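Local coordinates for protein phiAB6 tailspike (Unidentified phage, PDB 5JS4) that probably binds and fragments the exopolysaccharide of Acinetobacter baumannii, working as a trimeric beta-helical tailspike of the phage, at residues A[381-386]-A[410-415]; A[405-410]-A[431-436]; A[449-454]-A[476-481]; A[455-460]-A[485-490]. One frame throughout, in Å; residues are numbered along the deposited sequence.

Contact 1: residues A[381-386]-A[410-415]; sequences ALVGFN and STTGTF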
# COMPACT_ATOMS: atom_id res chain seq x y z
N ALA A 381 -17.51 10.63 16.68
CA ALA A 381 -16.69 9.58 16.08
C ALA A 381 -16.22 9.97 14.68
O ALA A 381 -16.87 10.76 13.99
CB ALA A 381 -17.46 8.27 16.02
N LEU A 382 -15.08 9.42 14.27
CA LEU A 382 -14.56 9.68 12.93
C LEU A 382 -15.51 9.17 11.86
O LEU A 382 -16.10 8.10 11.99
CB LEU A 382 -13.21 8.99 12.71
CG LEU A 382 -12.07 9.20 13.70
CD1 LEU A 382 -10.84 8.44 13.22
CD2 LEU A 382 -11.76 10.68 13.85
N VAL A 383 -15.64 9.95 10.79
CA VAL A 383 -16.19 9.47 9.53
C VAL A 383 -15.88 10.53 8.47
O VAL A 383 -16.24 11.69 8.63
CB VAL A 383 -17.70 9.11 9.61
CG1 VAL A 383 -18.46 10.07 10.51
CG2 VAL A 383 -18.33 9.02 8.23
N GLY A 384 -15.16 10.13 7.42
CA GLY A 384 -14.69 11.09 6.42
C GLY A 384 -13.76 12.12 7.04
O GLY A 384 -13.89 13.32 6.79
N PHE A 385 -12.82 11.64 7.86
CA PHE A 385 -11.93 12.47 8.66
C PHE A 385 -10.51 12.30 8.14
O PHE A 385 -9.93 11.23 8.27
CB PHE A 385 -12.03 12.03 10.13
CG PHE A 385 -11.29 12.92 11.10
CD1 PHE A 385 -9.94 12.73 11.35
CD2 PHE A 385 -11.97 13.92 11.79
CE1 PHE A 385 -9.27 13.53 12.27
CE2 PHE A 385 -11.30 14.73 12.70
CZ PHE A 385 -9.95 14.53 12.94
N ASN A 386 -9.95 13.36 7.56
CA ASN A 386 -8.65 13.28 6.90
C ASN A 386 -7.63 14.16 7.60
O ASN A 386 -7.86 15.36 7.78
CB ASN A 386 -8.80 13.65 5.43
CG ASN A 386 -9.80 12.77 4.71
OD1 ASN A 386 -10.77 13.26 4.12
ND2 ASN A 386 -9.58 11.46 4.77
N SER A 410 -15.93 4.83 15.23
CA SER A 410 -15.18 5.63 14.27
C SER A 410 -14.92 4.83 13.00
O SER A 410 -14.60 3.64 13.07
CB SER A 410 -13.85 6.08 14.88
OG SER A 410 -14.06 7.08 15.86
N THR A 411 -15.07 5.48 11.86
CA THR A 411 -14.76 4.87 10.57
C THR A 411 -14.04 5.85 9.66
O THR A 411 -13.99 7.05 9.92
CB THR A 411 -16.02 4.41 9.81
OG1 THR A 411 -16.69 5.55 9.25
CG2 THR A 411 -16.97 3.64 10.71
N THR A 412 -13.49 5.29 8.58
CA THR A 412 -13.04 6.06 7.42
C THR A 412 -12.28 7.34 7.76
O THR A 412 -12.55 8.42 7.24
CB THR A 412 -14.22 6.34 6.46
OG1 THR A 412 -15.27 7.03 7.14
CG2 THR A 412 -14.76 5.03 5.90
N GLY A 413 -11.30 7.18 8.66
CA GLY A 413 -10.38 8.25 9.01
C GLY A 413 -9.01 7.93 8.45
O GLY A 413 -8.58 6.78 8.48
N THR A 414 -8.32 8.95 7.93
CA THR A 414 -6.98 8.77 7.40
C THR A 414 -5.99 9.61 8.20
O THR A 414 -6.26 10.76 8.54
CB THR A 414 -6.89 9.12 5.90
OG1 THR A 414 -7.15 10.51 5.70
CG2 THR A 414 -7.89 8.29 5.09
N PHE A 415 -4.84 9.00 8.48
CA PHE A 415 -3.81 9.60 9.32
C PHE A 415 -2.46 9.35 8.66
O PHE A 415 -1.91 8.26 8.75
CB PHE A 415 -3.87 9.00 10.72
CG PHE A 415 -5.15 9.29 11.43
CD1 PHE A 415 -5.33 10.49 12.11
CD2 PHE A 415 -6.21 8.40 11.38
CE1 PHE A 415 -6.52 10.78 12.75
CE2 PHE A 415 -7.41 8.68 12.01
CZ PHE A 415 -7.56 9.87 12.70
O HOH W 1 -11.47 9.43 4.78
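OG of Ser-410 accepts the backbone N-H of Leu-382 at 3.0 Å. The carbonyl of Leu-382 is in turn satisfied by the N of Thr-411, 2.8 Å from its O, in a straight N-H bond that nevertheless arrives from above the carbonyl plane. At the corner OG1 of Thr-412 accepts the N-H of Gly-384 at 3.1 Å. Its chi1 of 57° tucks OG1 between its own backbone N and carbonyl carbon; the same OG1 also shares a hydrogen bond with OG1 of Thr-411. Both chains turn here, at Val-383 and Gly-384 and at Thr-412, as successive coils of a right-handed parallel beta-helix do where one sheet gives way to the next. Beyond the turn parallel pairing resumes: the N of Phe-385 bonds to O of Thr-412, and the N of Thr-414 lies 2.8 Å from O of Phe-385. ND2 of Asn-386 donates twice, to OG1 of Thr-414 at 2.8 Å, nearly in the amide plane, and to a water that in turn donates a hydrogen bond to O of Thr-412. That polar side packs near Asn-389 and Asn-417 of the second subunit. On the side occupied by Phe-385 the contact is apolar. CD1 of Leu-382 meets the edge of the Phe-415 ring, 3.6 Å from CZ, while its CD2 lies over a face of Phe-385; the two phenyl planes are inclined at 35°, and Phe-439 continues the row past Phe-415.

Contact 2: residues A[405-410]-A[431-436]; sequences PLNRVS and DRDVHG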
# COMPACT_ATOMS: atom_id res chain seq x y z
N PRO A 405 -17.92 9.14 23.20
CA PRO A 405 -18.70 8.81 24.40
C PRO A 405 -20.00 8.04 24.14
O PRO A 405 -20.44 7.29 25.01
CB PRO A 405 -19.00 10.19 25.00
CG PRO A 405 -18.84 11.16 23.88
CD PRO A 405 -17.76 10.59 23.02
N LEU A 406 -20.60 8.23 22.96
CA LEU A 406 -21.85 7.54 22.61
C LEU A 406 -21.63 6.23 21.85
O LEU A 406 -22.59 5.60 21.41
CB LEU A 406 -22.75 8.47 21.79
CG LEU A 406 -23.10 9.82 22.40
CD1 LEU A 406 -24.00 10.60 21.46
CD2 LEU A 406 -23.77 9.67 23.77
N ASN A 407 -20.37 5.82 21.70
CA ASN A 407 -20.03 4.56 21.03
C ASN A 407 -20.64 4.48 19.62
O ASN A 407 -21.27 3.48 19.26
CB ASN A 407 -20.47 3.37 21.88
CG ASN A 407 -19.85 2.05 21.42
OD1 ASN A 407 -18.68 2.00 21.05
ND2 ASN A 407 -20.65 0.99 21.44
N ARG A 408 -20.46 5.55 18.84
CA ARG A 408 -20.94 5.59 17.46
C ARG A 408 -20.11 4.67 16.55
O ARG A 408 -20.61 4.19 15.54
CB ARG A 408 -20.89 7.01 16.91
CG ARG A 408 -21.85 7.99 17.56
CD ARG A 408 -21.74 9.36 16.91
NE ARG A 408 -22.65 10.35 17.49
CZ ARG A 408 -23.91 10.55 17.10
NH1 ARG A 408 -24.45 9.84 16.12
NH2 ARG A 408 -24.64 11.48 17.71
N VAL A 409 -18.85 4.45 16.95
CA VAL A 409 -17.85 3.70 16.18
C VAL A 409 -17.23 4.59 15.11
O VAL A 409 -17.93 5.06 14.20
CB VAL A 409 -18.37 2.37 15.57
CG1 VAL A 409 -17.23 1.62 14.88
CG2 VAL A 409 -18.99 1.49 16.64
N SER A 410 -15.93 4.83 15.23
CA SER A 410 -15.18 5.63 14.27
C SER A 410 -14.92 4.83 13.00
O SER A 410 -14.60 3.64 13.07
CB SER A 410 -13.85 6.08 14.88
OG SER A 410 -14.06 7.08 15.86
N ASP A 431 -10.72 5.74 22.89
CA ASP A 431 -11.29 5.03 24.04
C ASP A 431 -12.13 3.83 23.59
O ASP A 431 -12.31 2.88 24.35
CB ASP A 431 -12.15 5.96 24.90
CG ASP A 431 -11.33 6.93 25.73
OD1 ASP A 431 -10.10 6.75 25.85
OD2 ASP A 431 -11.93 7.88 26.26
N ARG A 432 -12.64 3.87 22.36
CA ARG A 432 -13.50 2.80 21.87
C ARG A 432 -13.02 2.26 20.51
O ARG A 432 -11.84 1.93 20.37
CB ARG A 432 -14.96 3.27 21.88
CG ARG A 432 -15.45 3.58 23.29
CD ARG A 432 -16.90 4.02 23.33
NE ARG A 432 -17.40 4.10 24.70
CZ ARG A 432 -17.12 5.06 25.57
NH1 ARG A 432 -17.64 5.01 26.79
NH2 ARG A 432 -16.31 6.07 25.26
N ASP A 433 -13.91 2.18 19.52
CA ASP A 433 -13.68 1.31 18.35
C ASP A 433 -13.38 2.08 17.07
O ASP A 433 -13.97 3.13 16.81
CB ASP A 433 -14.90 0.42 18.12
CG ASP A 433 -15.25 -0.43 19.32
OD1 ASP A 433 -14.45 -0.49 20.29
OD2 ASP A 433 -16.33 -1.06 19.31
N VAL A 434 -12.47 1.53 16.27
CA VAL A 434 -12.03 2.14 15.02
C VAL A 434 -12.12 1.11 13.89
O VAL A 434 -11.56 0.02 14.00
CB VAL A 434 -10.58 2.64 15.14
CG1 VAL A 434 -10.15 3.37 13.88
CG2 VAL A 434 -10.44 3.56 16.34
N HIS A 435 -12.83 1.48 12.81
CA HIS A 435 -13.06 0.61 11.66
C HIS A 435 -12.65 1.31 10.37
O HIS A 435 -12.96 2.48 10.19
CB HIS A 435 -14.55 0.27 11.53
CG HIS A 435 -15.05 -0.74 12.51
ND1 HIS A 435 -14.91 -0.60 13.87
CD2 HIS A 435 -15.74 -1.89 12.32
CE1 HIS A 435 -15.47 -1.63 14.48
NE2 HIS A 435 -15.99 -2.42 13.56
N GLY A 436 -11.98 0.61 9.46
CA GLY A 436 -11.78 1.13 8.11
C GLY A 436 -10.94 2.39 8.01
O GLY A 436 -11.09 3.16 7.06
O HOH W 2 -16.75 3.00 19.27
O HOH W 3 -19.22 -0.99 19.46
O HOH W 4 -14.47 5.53 18.21
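Pro-405 lies over one face of the Arg-432 guanidinium, its O 4.0 Å above the centre of the plane and its CA 3.7 Å from NH2. The proline belongs to a loop between strands of the parallel beta-helix, which here settles into register with the next coil. The Asn-407 amide, turned 51° from the guanidinium plane, meets the aliphatic part of the arginine instead, with OD1 3.5 Å from CD of Arg-432. An extended chain from CG to NE carries the guanidinium out to Pro-405, and NH2 finds its hydrogen-bond partner in the carbonyl of Glu-403. The imidazole of His-435 is approached obliquely by a methyl, CG1 of Val-409 standing 3.4 Å from ND1; this nitrogen is buried without a polar partner in the model. Between Asn-407 and Asp-433 the link runs through water: one donates to OD1 of Asn-407 and accepts from the N of Asp-433, while another links ND2 to OD2 of Asp-433. OD1 of that aspartate forms a salt bridge with Arg-454. At Ser-410 the chains close up as parallel strands, its N donating to O of Asp-433 at 3.0 Å and its O receiving the N of His-435 at 2.8 Å. A third water donates to O of Asp-433, 2.8 Å away, and accepts from OG of Ser-410, also at 2.8 Å.

Contact 3: residues A[449-454]-A[476-481]; sequences GGIKAR and DWLEVT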
# COMPACT_ATOMS: atom_id res chain seq x y z
N GLY A 449 3.85 5.85 24.26
CA GLY A 449 2.79 5.00 23.74
C GLY A 449 2.56 5.33 22.28
O GLY A 449 2.85 6.44 21.84
N GLY A 450 2.04 4.36 21.54
CA GLY A 450 1.76 4.53 20.11
C GLY A 450 0.30 4.85 19.89
O GLY A 450 -0.21 5.84 20.42
N ILE A 451 -0.36 4.02 19.09
CA ILE A 451 -1.80 4.11 18.87
C ILE A 451 -2.48 3.10 19.79
O ILE A 451 -2.18 1.91 19.75
CB ILE A 451 -2.16 3.79 17.41
CG1 ILE A 451 -1.60 4.88 16.49
CG2 ILE A 451 -3.67 3.68 17.23
CD1 ILE A 451 -1.52 4.48 15.03
N LYS A 452 -3.40 3.60 20.62
CA LYS A 452 -4.17 2.76 21.53
C LYS A 452 -5.65 2.85 21.17
O LYS A 452 -6.16 3.93 20.89
CB LYS A 452 -3.95 3.21 22.98
CG LYS A 452 -4.63 2.33 24.02
CD LYS A 452 -4.39 2.86 25.42
CE LYS A 452 -5.08 1.99 26.46
NZ LYS A 452 -4.80 2.46 27.84
N ALA A 453 -6.32 1.70 21.17
CA ALA A 453 -7.75 1.62 20.89
C ALA A 453 -8.34 0.39 21.56
O ALA A 453 -7.62 -0.55 21.89
CB ALA A 453 -7.99 1.57 19.39
N ARG A 454 -9.66 0.41 21.76
CA ARG A 454 -10.37 -0.77 22.27
C ARG A 454 -10.51 -1.83 21.18
O ARG A 454 -10.30 -3.02 21.44
CB ARG A 454 -11.75 -0.38 22.79
CG ARG A 454 -12.46 -1.51 23.52
CD ARG A 454 -13.75 -1.03 24.16
NE ARG A 454 -14.76 -0.68 23.17
CZ ARG A 454 -15.95 -0.17 23.45
NH1 ARG A 454 -16.31 0.08 24.71
NH2 ARG A 454 -16.80 0.10 22.46
N ASP A 476 4.08 -1.46 22.83
CA ASP A 476 3.67 -1.86 21.48
C ASP A 476 3.35 -0.61 20.66
O ASP A 476 2.76 0.33 21.18
CB ASP A 476 2.44 -2.76 21.52
CG ASP A 476 2.75 -4.19 21.95
OD1 ASP A 476 3.81 -4.73 21.56
OD2 ASP A 476 1.91 -4.79 22.65
N TRP A 477 3.72 -0.62 19.39
CA TRP A 477 3.41 0.51 18.50
C TRP A 477 1.89 0.65 18.31
O TRP A 477 1.37 1.75 18.15
CB TRP A 477 4.12 0.36 17.15
CG TRP A 477 3.56 -0.72 16.28
CD1 TRP A 477 3.90 -2.04 16.29
CD2 TRP A 477 2.54 -0.58 15.28
NE1 TRP A 477 3.16 -2.73 15.36
CE2 TRP A 477 2.32 -1.85 14.73
CE3 TRP A 477 1.80 0.51 14.81
CZ2 TRP A 477 1.38 -2.07 13.72
CZ3 TRP A 477 0.87 0.29 13.81
CH2 TRP A 477 0.67 -0.99 13.27
N LEU A 478 1.20 -0.49 18.32
CA LEU A 478 -0.26 -0.56 18.25
C LEU A 478 -0.74 -1.39 19.43
O LEU A 478 -0.32 -2.54 19.60
CB LEU A 478 -0.71 -1.18 16.93
CG LEU A 478 -2.22 -1.37 16.73
CD1 LEU A 478 -2.95 -0.04 16.66
CD2 LEU A 478 -2.48 -2.19 15.47
N GLU A 479 -1.63 -0.80 20.22
CA GLU A 479 -2.11 -1.37 21.47
C GLU A 479 -3.63 -1.47 21.38
O GLU A 479 -4.33 -0.46 21.42
CB GLU A 479 -1.67 -0.43 22.59
CG GLU A 479 -2.11 -0.78 24.00
CD GLU A 479 -1.56 0.20 25.03
OE1 GLU A 479 -1.96 0.11 26.20
OE2 GLU A 479 -0.73 1.08 24.67
N VAL A 480 -4.14 -2.69 21.23
CA VAL A 480 -5.59 -2.92 21.13
C VAL A 480 -6.02 -3.70 22.37
O VAL A 480 -5.54 -4.81 22.61
CB VAL A 480 -5.96 -3.69 19.85
CG1 VAL A 480 -7.48 -3.76 19.69
CG2 VAL A 480 -5.33 -3.03 18.63
N THR A 481 -6.91 -3.12 23.16
CA THR A 481 -7.20 -3.63 24.51
C THR A 481 -8.30 -4.69 24.57
O THR A 481 -8.31 -5.52 25.48
CB THR A 481 -7.56 -2.48 25.48
OG1 THR A 481 -8.79 -1.88 25.09
CG2 THR A 481 -6.46 -1.43 25.50
O HOH W 5 1.41 2.02 22.88
O HOH W 6 -1.68 2.35 28.14
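Ile-451 and Leu-478 form the tight side of this pair of parallel strands, CG2 of the isoleucine lying 3.8 Å from CD1 of the leucine. In Leu-478, chi1 of 178° with chi2 of 66° turns CD1 toward the neighbouring strand, to CG2 and O of Ile-451. Four backbone bonds close the seam, among them Glu-479 N to Ile-451 O at 2.8 Å and Ala-453 N to Glu-479 O at 2.9 Å. The other face is partly exposed and bridged by water; there Lys-452 and Glu-479 reach out as extended chains that slant across one another. Their methylenes touch, yet NZ of Lys-452 stays 4.0 Å from OE1 of Glu-479, beyond a salt bridge, and a water joins the two. OE2 accepts from His-426, pairs with Lys-475 in a salt bridge and takes a second water that also links Gly-450 N with Asp-476 O. Thr-481 borders this looser side, its CG2 3.8 Å from CE of Lys-452. The strands, 9° from parallel, belong to one face of the beta-helix: 451-453 lies between 426-430 and 478-480, the last strand of that sheet within the chain, while Ile-451 packs on Phe-464 and Leu-478 on Phe-461, both of strand 460-469.

Contact 4: residues A[455-460]-A[485-490]; sequences TVAHCG and SCYGNS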
# COMPACT_ATOMS: atom_id res chain seq x y z
N THR A 455 -10.89 -1.39 19.99
CA THR A 455 -11.09 -2.27 18.84
C THR A 455 -10.47 -1.62 17.62
O THR A 455 -10.63 -0.42 17.39
CB THR A 455 -12.60 -2.47 18.55
OG1 THR A 455 -13.22 -3.09 19.68
CG2 THR A 455 -12.83 -3.32 17.30
N VAL A 456 -9.74 -2.42 16.85
CA VAL A 456 -9.18 -2.00 15.57
C VAL A 456 -9.59 -3.05 14.54
O VAL A 456 -9.09 -4.18 14.55
CB VAL A 456 -7.65 -1.86 15.65
CG1 VAL A 456 -7.06 -1.54 14.28
CG2 VAL A 456 -7.27 -0.79 16.65
N ALA A 457 -10.52 -2.67 13.67
CA ALA A 457 -11.14 -3.58 12.72
C ALA A 457 -10.99 -3.07 11.30
O ALA A 457 -11.32 -1.92 11.01
CB ALA A 457 -12.62 -3.75 13.06
N HIS A 458 -10.49 -3.92 10.41
CA HIS A 458 -10.41 -3.60 8.99
C HIS A 458 -9.72 -2.27 8.71
O HIS A 458 -10.16 -1.48 7.87
CB HIS A 458 -11.80 -3.63 8.36
CG HIS A 458 -12.50 -4.94 8.52
ND1 HIS A 458 -12.09 -6.09 7.87
CD2 HIS A 458 -13.56 -5.29 9.27
CE1 HIS A 458 -12.89 -7.09 8.21
NE2 HIS A 458 -13.78 -6.63 9.06
N CYS A 459 -8.62 -2.02 9.43
CA CYS A 459 -7.83 -0.82 9.24
C CYS A 459 -6.59 -1.15 8.43
O CYS A 459 -6.15 -2.29 8.39
CB CYS A 459 -7.43 -0.22 10.59
SG CYS A 459 -8.81 0.52 11.50
N GLY A 460 -6.04 -0.12 7.79
CA GLY A 460 -4.78 -0.22 7.07
C GLY A 460 -3.67 0.46 7.84
O GLY A 460 -3.85 1.58 8.34
N SER A 485 -10.36 -8.19 19.57
CA SER A 485 -10.90 -6.95 19.02
C SER A 485 -9.95 -6.28 18.03
O SER A 485 -10.20 -5.16 17.59
CB SER A 485 -11.24 -5.98 20.14
OG SER A 485 -12.21 -6.54 21.01
N CYS A 486 -8.86 -6.97 17.70
CA CYS A 486 -7.98 -6.55 16.61
C CYS A 486 -8.10 -7.59 15.51
O CYS A 486 -7.60 -8.71 15.65
CB CYS A 486 -6.54 -6.42 17.08
SG CYS A 486 -5.42 -5.82 15.79
N TYR A 487 -8.78 -7.23 14.43
CA TYR A 487 -9.08 -8.19 13.37
C TYR A 487 -9.33 -7.50 12.03
O TYR A 487 -9.69 -6.32 11.98
CB TYR A 487 -10.30 -9.03 13.75
CG TYR A 487 -11.59 -8.24 13.90
CD1 TYR A 487 -12.43 -8.03 12.81
CD2 TYR A 487 -11.96 -7.71 15.13
CE1 TYR A 487 -13.60 -7.30 12.94
CE2 TYR A 487 -13.13 -6.98 15.27
CZ TYR A 487 -13.95 -6.78 14.17
OH TYR A 487 -15.12 -6.06 14.31
N GLY A 488 -9.13 -8.24 10.95
CA GLY A 488 -9.45 -7.77 9.61
C GLY A 488 -8.49 -6.74 9.04
O GLY A 488 -8.77 -6.13 8.02
N ASN A 489 -7.33 -6.58 9.68
CA ASN A 489 -6.43 -5.48 9.36
C ASN A 489 -5.41 -5.80 8.28
O ASN A 489 -5.16 -6.96 7.95
CB ASN A 489 -5.71 -5.03 10.63
CG ASN A 489 -6.68 -4.53 11.68
OD1 ASN A 489 -7.40 -3.55 11.45
ND2 ASN A 489 -6.73 -5.20 12.82
N SER A 490 -4.83 -4.73 7.73
CA SER A 490 -3.74 -4.82 6.77
C SER A 490 -2.53 -4.15 7.39
O SER A 490 -2.50 -2.93 7.53
CB SER A 490 -4.12 -4.11 5.47
OG SER A 490 -5.29 -4.66 4.89
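Tyr-487 sets its ring against Ala-457 and His-458 in two different ways. The methyl of Ala-457 sits over one face of the phenol in a CH-pi contact, CB 3.9 Å from the ring centroid, while the imidazole of His-458 stands almost perpendicular, its plane 87° from that of the phenol. In this offset edge-to-face pair the tyrosine gives its edge and the histidine its face. A chi1 of 63° places the phenol between its own backbone N and carbonyl carbon, folded back over the neighbouring strand. His-458 also stacks on Tyr-494 of the second subunit, so the histidine lies at the trimer interface. Both chains bend at His-458 and Gly-488, a corner between two faces of the parallel beta-helix, and the pairing runs in register on each side of it. Tyr-487 lines a pocket holding a bound malonic acid, probably from the crystallisation liquor. Asn-489 spans the inside of the corner. With its CG beside the backbone N (chi1 -61°), its amide turns to the opposing chain and uses both ends: OD1 takes the N of Cys-459 at 2.8 Å on a lone pair, and ND2 gives to O of Val-456 at 3.1 Å from above the carbonyl plane. That oxygen also receives the N of Tyr-487, so two donors grip it. The side chains of Val-456 and Asn-489 cross at about a right angle, CG1 of Val-456 lying 3.5 Å from OD1 of Asn-489. Past the corner, the N of Ser-490 bonds to O of Cys-459 at 2.9 Å.

In the fold
All four contacts join neighbouring coils of one beta-helix, and their centres lie 10 to 17 Å apart. Contacts 1 and 2 interleave along the chain and share Ser-410; contacts 3 and 4 follow and likewise interleave. Strands 410-411, 433-435, 455-457 and 486-487 form one parallel sheet linking contacts 1, 2 and 4, whereas contact 3 lies on the eight-strand parallel sheet whose last strand within this chain is 478-480. Contact 2 touches contact 3 through a probable backbone hydrogen bond from Arg-454 N to Arg-432 O, and Val-480 packs on Val-456 between contacts 3 and 4. Contacts 1, 2 and 4 also meet the second subunit, so this part of the stack lies against the trimer interface, while contact 3 touches no other chain.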